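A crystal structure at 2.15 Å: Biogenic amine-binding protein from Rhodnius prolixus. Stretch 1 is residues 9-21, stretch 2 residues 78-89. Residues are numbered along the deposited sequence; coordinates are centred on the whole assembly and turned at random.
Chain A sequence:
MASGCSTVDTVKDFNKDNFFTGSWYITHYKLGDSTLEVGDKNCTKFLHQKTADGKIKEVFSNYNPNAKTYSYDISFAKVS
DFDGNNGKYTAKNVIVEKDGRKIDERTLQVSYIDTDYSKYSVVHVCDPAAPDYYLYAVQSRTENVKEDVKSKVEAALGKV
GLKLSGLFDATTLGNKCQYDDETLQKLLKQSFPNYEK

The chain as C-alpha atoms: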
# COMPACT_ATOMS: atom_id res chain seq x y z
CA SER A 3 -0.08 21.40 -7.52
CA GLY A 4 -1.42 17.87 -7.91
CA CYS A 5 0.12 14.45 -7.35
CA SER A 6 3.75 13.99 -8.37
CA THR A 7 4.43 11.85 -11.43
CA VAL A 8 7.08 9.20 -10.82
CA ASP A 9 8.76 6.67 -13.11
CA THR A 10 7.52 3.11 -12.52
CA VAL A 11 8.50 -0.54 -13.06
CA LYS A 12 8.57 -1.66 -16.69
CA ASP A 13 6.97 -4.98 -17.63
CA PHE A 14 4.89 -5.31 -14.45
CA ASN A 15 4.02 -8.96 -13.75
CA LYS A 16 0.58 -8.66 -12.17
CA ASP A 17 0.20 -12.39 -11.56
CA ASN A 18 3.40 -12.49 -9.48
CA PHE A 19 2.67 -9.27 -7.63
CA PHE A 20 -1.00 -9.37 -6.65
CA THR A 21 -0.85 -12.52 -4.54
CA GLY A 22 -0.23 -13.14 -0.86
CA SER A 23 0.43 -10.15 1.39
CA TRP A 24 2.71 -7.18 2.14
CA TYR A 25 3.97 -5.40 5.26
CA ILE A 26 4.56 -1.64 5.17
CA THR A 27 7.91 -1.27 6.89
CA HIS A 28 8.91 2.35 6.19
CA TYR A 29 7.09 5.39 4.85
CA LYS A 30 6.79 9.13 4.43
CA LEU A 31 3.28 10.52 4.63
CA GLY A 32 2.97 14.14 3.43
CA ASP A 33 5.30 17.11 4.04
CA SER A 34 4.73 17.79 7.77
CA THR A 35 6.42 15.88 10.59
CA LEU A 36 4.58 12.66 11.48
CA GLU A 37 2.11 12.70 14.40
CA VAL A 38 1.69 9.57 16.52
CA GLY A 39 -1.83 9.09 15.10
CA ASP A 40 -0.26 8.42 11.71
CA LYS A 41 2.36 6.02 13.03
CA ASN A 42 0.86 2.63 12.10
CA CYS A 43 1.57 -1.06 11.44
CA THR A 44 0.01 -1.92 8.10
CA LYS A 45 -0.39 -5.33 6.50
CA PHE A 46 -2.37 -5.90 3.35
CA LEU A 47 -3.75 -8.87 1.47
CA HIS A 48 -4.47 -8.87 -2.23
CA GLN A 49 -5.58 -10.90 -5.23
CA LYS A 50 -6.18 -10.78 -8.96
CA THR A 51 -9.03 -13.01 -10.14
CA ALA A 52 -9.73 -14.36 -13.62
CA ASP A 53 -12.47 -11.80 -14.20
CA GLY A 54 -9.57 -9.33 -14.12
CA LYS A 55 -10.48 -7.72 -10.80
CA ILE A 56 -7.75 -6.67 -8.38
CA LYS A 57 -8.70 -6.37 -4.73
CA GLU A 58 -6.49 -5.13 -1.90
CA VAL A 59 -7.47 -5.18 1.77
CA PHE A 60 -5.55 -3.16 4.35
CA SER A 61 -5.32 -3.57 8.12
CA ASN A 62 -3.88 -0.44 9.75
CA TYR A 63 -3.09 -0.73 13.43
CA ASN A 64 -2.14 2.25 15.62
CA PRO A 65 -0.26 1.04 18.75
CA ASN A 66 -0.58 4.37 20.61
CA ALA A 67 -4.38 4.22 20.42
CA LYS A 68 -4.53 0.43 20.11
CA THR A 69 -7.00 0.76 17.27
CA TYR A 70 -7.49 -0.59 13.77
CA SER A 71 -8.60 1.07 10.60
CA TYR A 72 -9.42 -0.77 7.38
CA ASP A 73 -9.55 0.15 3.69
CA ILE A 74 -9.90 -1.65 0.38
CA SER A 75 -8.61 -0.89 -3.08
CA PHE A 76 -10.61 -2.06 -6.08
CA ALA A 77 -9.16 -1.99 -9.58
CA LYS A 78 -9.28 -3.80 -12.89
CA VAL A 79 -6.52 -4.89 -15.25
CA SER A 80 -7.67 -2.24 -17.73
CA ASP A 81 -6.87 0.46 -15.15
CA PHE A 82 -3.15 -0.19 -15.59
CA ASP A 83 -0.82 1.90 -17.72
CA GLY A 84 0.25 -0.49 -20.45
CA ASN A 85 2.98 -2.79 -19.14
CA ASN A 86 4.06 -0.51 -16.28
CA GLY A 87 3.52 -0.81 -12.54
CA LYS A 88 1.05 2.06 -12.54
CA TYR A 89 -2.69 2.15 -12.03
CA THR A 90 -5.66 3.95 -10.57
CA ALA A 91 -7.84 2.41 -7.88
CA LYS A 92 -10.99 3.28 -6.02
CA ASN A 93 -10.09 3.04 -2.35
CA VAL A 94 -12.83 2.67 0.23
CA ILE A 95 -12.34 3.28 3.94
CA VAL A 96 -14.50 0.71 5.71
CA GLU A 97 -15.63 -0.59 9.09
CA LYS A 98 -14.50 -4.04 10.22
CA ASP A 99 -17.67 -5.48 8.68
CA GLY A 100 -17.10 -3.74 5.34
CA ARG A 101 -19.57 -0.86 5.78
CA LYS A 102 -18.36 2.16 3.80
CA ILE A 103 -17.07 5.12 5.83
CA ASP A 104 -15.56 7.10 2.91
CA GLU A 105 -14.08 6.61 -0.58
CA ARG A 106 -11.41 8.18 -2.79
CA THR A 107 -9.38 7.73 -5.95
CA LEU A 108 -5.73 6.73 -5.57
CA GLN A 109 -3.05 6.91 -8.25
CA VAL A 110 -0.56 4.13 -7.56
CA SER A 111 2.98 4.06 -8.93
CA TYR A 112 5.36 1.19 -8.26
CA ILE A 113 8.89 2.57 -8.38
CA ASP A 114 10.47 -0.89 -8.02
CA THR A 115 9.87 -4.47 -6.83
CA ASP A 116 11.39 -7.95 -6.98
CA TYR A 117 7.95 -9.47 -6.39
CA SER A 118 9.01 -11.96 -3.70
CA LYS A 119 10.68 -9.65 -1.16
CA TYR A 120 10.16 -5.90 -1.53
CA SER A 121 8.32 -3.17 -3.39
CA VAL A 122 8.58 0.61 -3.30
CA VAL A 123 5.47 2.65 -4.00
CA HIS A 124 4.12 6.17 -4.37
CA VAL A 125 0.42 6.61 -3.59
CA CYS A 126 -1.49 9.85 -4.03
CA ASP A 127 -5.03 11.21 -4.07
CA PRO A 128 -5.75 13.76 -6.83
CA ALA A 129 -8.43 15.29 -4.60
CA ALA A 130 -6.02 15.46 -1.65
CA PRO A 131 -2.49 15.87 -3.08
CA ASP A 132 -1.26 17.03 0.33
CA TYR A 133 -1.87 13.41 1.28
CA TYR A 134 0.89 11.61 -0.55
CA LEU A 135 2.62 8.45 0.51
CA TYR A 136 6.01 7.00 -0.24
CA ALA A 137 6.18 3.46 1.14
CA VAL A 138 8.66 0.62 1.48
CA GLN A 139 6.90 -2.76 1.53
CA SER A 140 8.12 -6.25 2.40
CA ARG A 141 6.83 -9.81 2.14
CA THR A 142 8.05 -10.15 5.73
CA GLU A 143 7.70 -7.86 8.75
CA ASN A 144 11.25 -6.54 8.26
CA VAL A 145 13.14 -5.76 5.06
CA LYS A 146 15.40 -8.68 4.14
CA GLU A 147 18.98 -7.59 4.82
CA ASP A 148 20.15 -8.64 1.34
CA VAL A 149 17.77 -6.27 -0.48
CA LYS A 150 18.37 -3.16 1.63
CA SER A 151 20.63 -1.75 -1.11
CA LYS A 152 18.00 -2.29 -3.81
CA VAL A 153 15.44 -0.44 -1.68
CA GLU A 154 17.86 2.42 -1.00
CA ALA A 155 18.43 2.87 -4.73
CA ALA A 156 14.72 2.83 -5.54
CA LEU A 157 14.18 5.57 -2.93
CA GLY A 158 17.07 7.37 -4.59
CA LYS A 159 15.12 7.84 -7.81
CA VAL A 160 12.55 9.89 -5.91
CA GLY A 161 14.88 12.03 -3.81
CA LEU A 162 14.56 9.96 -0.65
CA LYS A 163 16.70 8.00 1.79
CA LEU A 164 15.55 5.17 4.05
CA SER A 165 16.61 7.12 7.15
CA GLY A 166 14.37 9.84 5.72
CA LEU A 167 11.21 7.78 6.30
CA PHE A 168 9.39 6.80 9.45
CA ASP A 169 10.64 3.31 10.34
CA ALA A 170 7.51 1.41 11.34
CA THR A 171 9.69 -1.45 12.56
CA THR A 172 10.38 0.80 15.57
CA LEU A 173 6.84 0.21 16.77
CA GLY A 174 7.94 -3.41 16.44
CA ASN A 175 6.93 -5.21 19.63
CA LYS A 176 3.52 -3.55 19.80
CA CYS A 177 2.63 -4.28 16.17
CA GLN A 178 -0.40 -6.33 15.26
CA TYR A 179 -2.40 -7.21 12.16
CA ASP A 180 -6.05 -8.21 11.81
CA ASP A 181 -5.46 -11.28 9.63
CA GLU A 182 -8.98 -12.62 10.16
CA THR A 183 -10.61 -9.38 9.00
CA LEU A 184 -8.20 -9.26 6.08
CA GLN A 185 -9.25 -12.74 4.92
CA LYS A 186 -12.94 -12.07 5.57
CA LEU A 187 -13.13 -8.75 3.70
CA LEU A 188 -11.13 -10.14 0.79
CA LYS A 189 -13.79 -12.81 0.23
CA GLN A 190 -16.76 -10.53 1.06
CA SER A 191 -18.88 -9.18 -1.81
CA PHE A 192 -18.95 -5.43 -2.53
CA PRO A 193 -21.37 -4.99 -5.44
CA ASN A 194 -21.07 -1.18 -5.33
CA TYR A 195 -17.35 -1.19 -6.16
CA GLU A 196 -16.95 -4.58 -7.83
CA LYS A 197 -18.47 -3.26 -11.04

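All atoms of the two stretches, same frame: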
# COMPACT_ATOMS: atom_id res chain seq x y z
N ASP A 9 8.46 7.79 -12.23
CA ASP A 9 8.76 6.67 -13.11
C ASP A 9 8.48 5.37 -12.37
O ASP A 9 8.71 5.28 -11.16
CB ASP A 9 10.21 6.71 -13.59
CG ASP A 9 10.54 7.99 -14.34
OD1 ASP A 9 9.60 8.72 -14.73
OD2 ASP A 9 11.74 8.26 -14.54
N THR A 10 8.01 4.36 -13.10
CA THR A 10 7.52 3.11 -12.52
C THR A 10 8.16 1.89 -13.18
O THR A 10 8.82 2.01 -14.21
CB THR A 10 6.00 2.99 -12.72
OG1 THR A 10 5.70 3.09 -14.12
CG2 THR A 10 5.27 4.09 -11.98
N VAL A 11 7.93 0.72 -12.58
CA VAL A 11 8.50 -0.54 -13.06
C VAL A 11 8.00 -0.88 -14.46
O VAL A 11 6.80 -0.86 -14.71
CB VAL A 11 8.14 -1.72 -12.14
CG1 VAL A 11 8.94 -2.95 -12.51
CG2 VAL A 11 8.35 -1.36 -10.68
N LYS A 12 8.93 -1.21 -15.35
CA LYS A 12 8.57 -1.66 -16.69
C LYS A 12 8.27 -3.15 -16.69
O LYS A 12 8.87 -3.91 -15.92
CB LYS A 12 9.70 -1.37 -17.68
CG LYS A 12 9.33 -0.38 -18.77
CD LYS A 12 10.19 -0.59 -20.01
CE LYS A 12 11.67 -0.43 -19.71
NZ LYS A 12 12.50 -0.54 -20.95
N ASP A 13 7.35 -3.57 -17.55
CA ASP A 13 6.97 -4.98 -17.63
C ASP A 13 6.52 -5.52 -16.27
O ASP A 13 7.13 -6.43 -15.70
CB ASP A 13 8.12 -5.82 -18.20
CG ASP A 13 8.72 -5.20 -19.46
OD1 ASP A 13 8.18 -5.45 -20.56
OD2 ASP A 13 9.72 -4.47 -19.34
N PHE A 14 5.44 -4.95 -15.76
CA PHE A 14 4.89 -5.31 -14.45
C PHE A 14 4.17 -6.66 -14.54
O PHE A 14 3.20 -6.81 -15.29
CB PHE A 14 3.92 -4.22 -13.99
CG PHE A 14 3.64 -4.22 -12.51
CD1 PHE A 14 4.67 -4.08 -11.59
CD2 PHE A 14 2.34 -4.31 -12.05
CE1 PHE A 14 4.41 -4.05 -10.23
CE2 PHE A 14 2.07 -4.28 -10.68
CZ PHE A 14 3.11 -4.15 -9.77
N ASN A 15 4.66 -7.64 -13.79
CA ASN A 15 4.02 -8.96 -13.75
C ASN A 15 2.94 -9.01 -12.68
O ASN A 15 3.21 -9.27 -11.51
CB ASN A 15 5.06 -10.05 -13.51
CG ASN A 15 4.50 -11.45 -13.74
OD1 ASN A 15 3.37 -11.75 -13.35
ND2 ASN A 15 5.29 -12.31 -14.38
N LYS A 16 1.70 -8.74 -13.10
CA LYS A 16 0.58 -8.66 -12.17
C LYS A 16 0.37 -9.97 -11.42
O LYS A 16 0.16 -9.97 -10.21
CB LYS A 16 -0.69 -8.26 -12.92
CG LYS A 16 -0.56 -6.94 -13.68
CD LYS A 16 -1.91 -6.49 -14.22
CE LYS A 16 -1.75 -5.44 -15.30
NZ LYS A 16 -0.94 -5.95 -16.44
N ASP A 17 0.42 -11.08 -12.15
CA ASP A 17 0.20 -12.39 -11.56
C ASP A 17 1.12 -12.64 -10.38
O ASP A 17 0.69 -13.16 -9.35
CB ASP A 17 0.39 -13.49 -12.62
CG ASP A 17 -0.66 -13.44 -13.71
OD1 ASP A 17 -1.83 -13.16 -13.40
OD2 ASP A 17 -0.31 -13.69 -14.88
N ASN A 18 2.39 -12.27 -10.52
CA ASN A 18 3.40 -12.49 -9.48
C ASN A 18 3.36 -11.44 -8.38
O ASN A 18 3.97 -11.62 -7.32
CB ASN A 18 4.80 -12.52 -10.08
CG ASN A 18 5.06 -13.74 -10.94
OD1 ASN A 18 4.40 -14.78 -10.79
ND2 ASN A 18 6.02 -13.64 -11.85
N PHE A 19 2.68 -10.33 -8.62
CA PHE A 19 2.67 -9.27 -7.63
C PHE A 19 1.42 -9.32 -6.75
O PHE A 19 1.52 -9.30 -5.52
CB PHE A 19 2.80 -7.89 -8.29
CG PHE A 19 3.02 -6.77 -7.30
CD1 PHE A 19 1.94 -6.05 -6.80
CD2 PHE A 19 4.30 -6.44 -6.87
CE1 PHE A 19 2.14 -5.02 -5.88
CE2 PHE A 19 4.50 -5.41 -5.97
CZ PHE A 19 3.42 -4.70 -5.47
N PHE A 20 0.26 -9.38 -7.39
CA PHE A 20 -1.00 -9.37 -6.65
C PHE A 20 -1.39 -10.75 -6.12
O PHE A 20 -2.41 -11.33 -6.50
CB PHE A 20 -2.11 -8.78 -7.52
CG PHE A 20 -1.89 -7.35 -7.89
CD1 PHE A 20 -1.55 -7.00 -9.19
CD2 PHE A 20 -2.01 -6.35 -6.93
CE1 PHE A 20 -1.35 -5.68 -9.54
CE2 PHE A 20 -1.81 -5.02 -7.27
CZ PHE A 20 -1.48 -4.68 -8.58
N THR A 21 -0.55 -11.29 -5.24
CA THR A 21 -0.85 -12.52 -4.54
C THR A 21 -0.17 -12.49 -3.18
O THR A 21 0.87 -11.86 -3.03
CB THR A 21 -0.39 -13.76 -5.32
OG1 THR A 21 -0.69 -14.93 -4.56
CG2 THR A 21 1.11 -13.70 -5.56
N LYS A 78 -9.18 -2.81 -11.84
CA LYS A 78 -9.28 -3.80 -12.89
C LYS A 78 -8.02 -3.71 -13.73
O LYS A 78 -7.34 -2.68 -13.74
CB LYS A 78 -10.52 -3.55 -13.75
CG LYS A 78 -11.82 -3.56 -12.97
CD LYS A 78 -13.04 -3.35 -13.86
CE LYS A 78 -13.57 -4.66 -14.39
NZ LYS A 78 -14.87 -4.47 -15.09
N VAL A 79 -7.71 -4.80 -14.42
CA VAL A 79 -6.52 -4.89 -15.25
C VAL A 79 -6.46 -3.76 -16.28
O VAL A 79 -5.38 -3.33 -16.67
CB VAL A 79 -6.43 -6.27 -15.96
CG1 VAL A 79 -5.36 -6.27 -17.04
CG2 VAL A 79 -6.17 -7.35 -14.95
N SER A 80 -7.63 -3.28 -16.70
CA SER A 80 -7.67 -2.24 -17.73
C SER A 80 -7.46 -0.85 -17.14
O SER A 80 -7.55 0.15 -17.85
CB SER A 80 -8.99 -2.30 -18.52
OG SER A 80 -10.10 -2.12 -17.65
N ASP A 81 -7.19 -0.80 -15.84
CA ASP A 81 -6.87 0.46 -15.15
C ASP A 81 -5.36 0.67 -15.06
O ASP A 81 -4.91 1.66 -14.50
CB ASP A 81 -7.46 0.48 -13.74
CG ASP A 81 -8.96 0.72 -13.73
OD1 ASP A 81 -9.47 1.33 -14.69
OD2 ASP A 81 -9.62 0.30 -12.75
N PHE A 82 -4.60 -0.27 -15.60
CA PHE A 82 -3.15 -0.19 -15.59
C PHE A 82 -2.61 0.52 -16.82
O PHE A 82 -3.23 0.51 -17.89
CB PHE A 82 -2.54 -1.59 -15.50
CG PHE A 82 -2.59 -2.17 -14.13
CD1 PHE A 82 -3.80 -2.58 -13.59
CD2 PHE A 82 -1.43 -2.30 -13.38
CE1 PHE A 82 -3.85 -3.10 -12.31
CE2 PHE A 82 -1.48 -2.82 -12.11
CZ PHE A 82 -2.69 -3.23 -11.57
N ASP A 83 -1.44 1.12 -16.66
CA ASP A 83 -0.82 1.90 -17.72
C ASP A 83 0.08 1.05 -18.60
O ASP A 83 1.30 0.98 -18.38
CB ASP A 83 -0.05 3.08 -17.12
CG ASP A 83 0.54 3.99 -18.18
OD1 ASP A 83 -0.01 4.03 -19.30
OD2 ASP A 83 1.54 4.67 -17.89
N GLY A 84 -0.50 0.39 -19.59
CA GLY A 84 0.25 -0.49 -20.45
C GLY A 84 0.92 -1.59 -19.64
O GLY A 84 0.27 -2.27 -18.86
N ASN A 85 2.23 -1.74 -19.82
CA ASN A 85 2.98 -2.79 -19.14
C ASN A 85 3.63 -2.33 -17.83
O ASN A 85 4.33 -3.11 -17.17
CB ASN A 85 4.04 -3.36 -20.07
CG ASN A 85 3.93 -4.87 -20.22
OD1 ASN A 85 2.98 -5.48 -19.73
ND2 ASN A 85 4.91 -5.47 -20.89
N ASN A 86 3.40 -1.08 -17.45
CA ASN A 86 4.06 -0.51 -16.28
C ASN A 86 3.35 -0.79 -14.96
O ASN A 86 2.17 -1.14 -14.94
CB ASN A 86 4.25 0.99 -16.45
CG ASN A 86 4.86 1.36 -17.78
OD1 ASN A 86 5.98 0.95 -18.09
ND2 ASN A 86 4.13 2.13 -18.57
N GLY A 87 4.08 -0.63 -13.87
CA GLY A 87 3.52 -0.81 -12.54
C GLY A 87 2.82 0.45 -12.09
O GLY A 87 3.21 1.07 -11.10
N LYS A 88 1.77 0.82 -12.81
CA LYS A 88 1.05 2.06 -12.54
C LYS A 88 -0.43 1.91 -12.83
O LYS A 88 -0.82 1.44 -13.90
CB LYS A 88 1.64 3.19 -13.38
CG LYS A 88 0.89 4.51 -13.27
CD LYS A 88 1.65 5.60 -14.01
CE LYS A 88 0.95 6.95 -13.87
NZ LYS A 88 0.89 7.43 -12.45
N TYR A 89 -1.26 2.31 -11.88
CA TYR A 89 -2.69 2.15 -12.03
C TYR A 89 -3.47 3.09 -11.14
O TYR A 89 -2.91 3.70 -10.22
CB TYR A 89 -3.12 0.69 -11.79
CG TYR A 89 -2.88 0.17 -10.38
CD1 TYR A 89 -3.94 -0.01 -9.49
CD2 TYR A 89 -1.60 -0.17 -9.95
CE1 TYR A 89 -3.72 -0.50 -8.20
CE2 TYR A 89 -1.38 -0.66 -8.66
CZ TYR A 89 -2.45 -0.82 -7.79
OH TYR A 89 -2.23 -1.30 -6.52
O HOH W 1 0.55 -2.99 -16.47

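Two backbone hydrogen bonds fix the register of the contact. Gly-87 N donates to Val-11 O at 2.9 Å (N-H...O 146°), and Phe-14 N donates to Asn-85 O at 2.6 Å, almost linear at 177°. Asp-13 N also lies 3.1 Å from Asn-85 O, but its angle is poor and it is not counted as a bond. The carbonyl of Val-11 further receives a CA-H...O contact from Asn-86 CA at 3.2 Å.

With its backbone held in this way, Phe-14 points its CA-to-CB bond toward the second stretch. The t rotamer (chi1 -160°) lays one ring face over Gly-87, whose CA is 3.7 Å from the Phe-14 ring centroid and 22° off the normal. Glycine permits this packing: an ideal CB on Gly-87 would come within 2.9 Å of Phe-14 CD1, a clash.

Lys-16, m at chi1 and t at chi2 and chi3, runs extended until chi4 turns to p (59°). Its aliphatic end covers a face of Phe-82, with CE 3.8 Å from the ring centroid and 20° off the normal. NZ is 5.1 Å from that centroid, so any cation-pi attraction is weak at most. NZ also donates a weak 3.3 Å bond to a water, which in turn donates to Gly-84 O (2.5 Å from the water oxygen) and Asn-86 O (2.9 Å).

Phe-20, in the m rotamer, meets two rings. Toward Phe-82 the approach is rim to rim, Phe-20 CE1 to Phe-82 CZ being 3.5 Å with planes at 82°; toward Tyr-89 its edge faces the ring in an offset arrangement, centroids 5.8 Å apart.

Polar side chains add little across the exposed margin. Asn-85, off-rotamer at chi1 -125°, gives Asp-13 only a weak bond (ND2 to OD1, 3.3 Å, 120°).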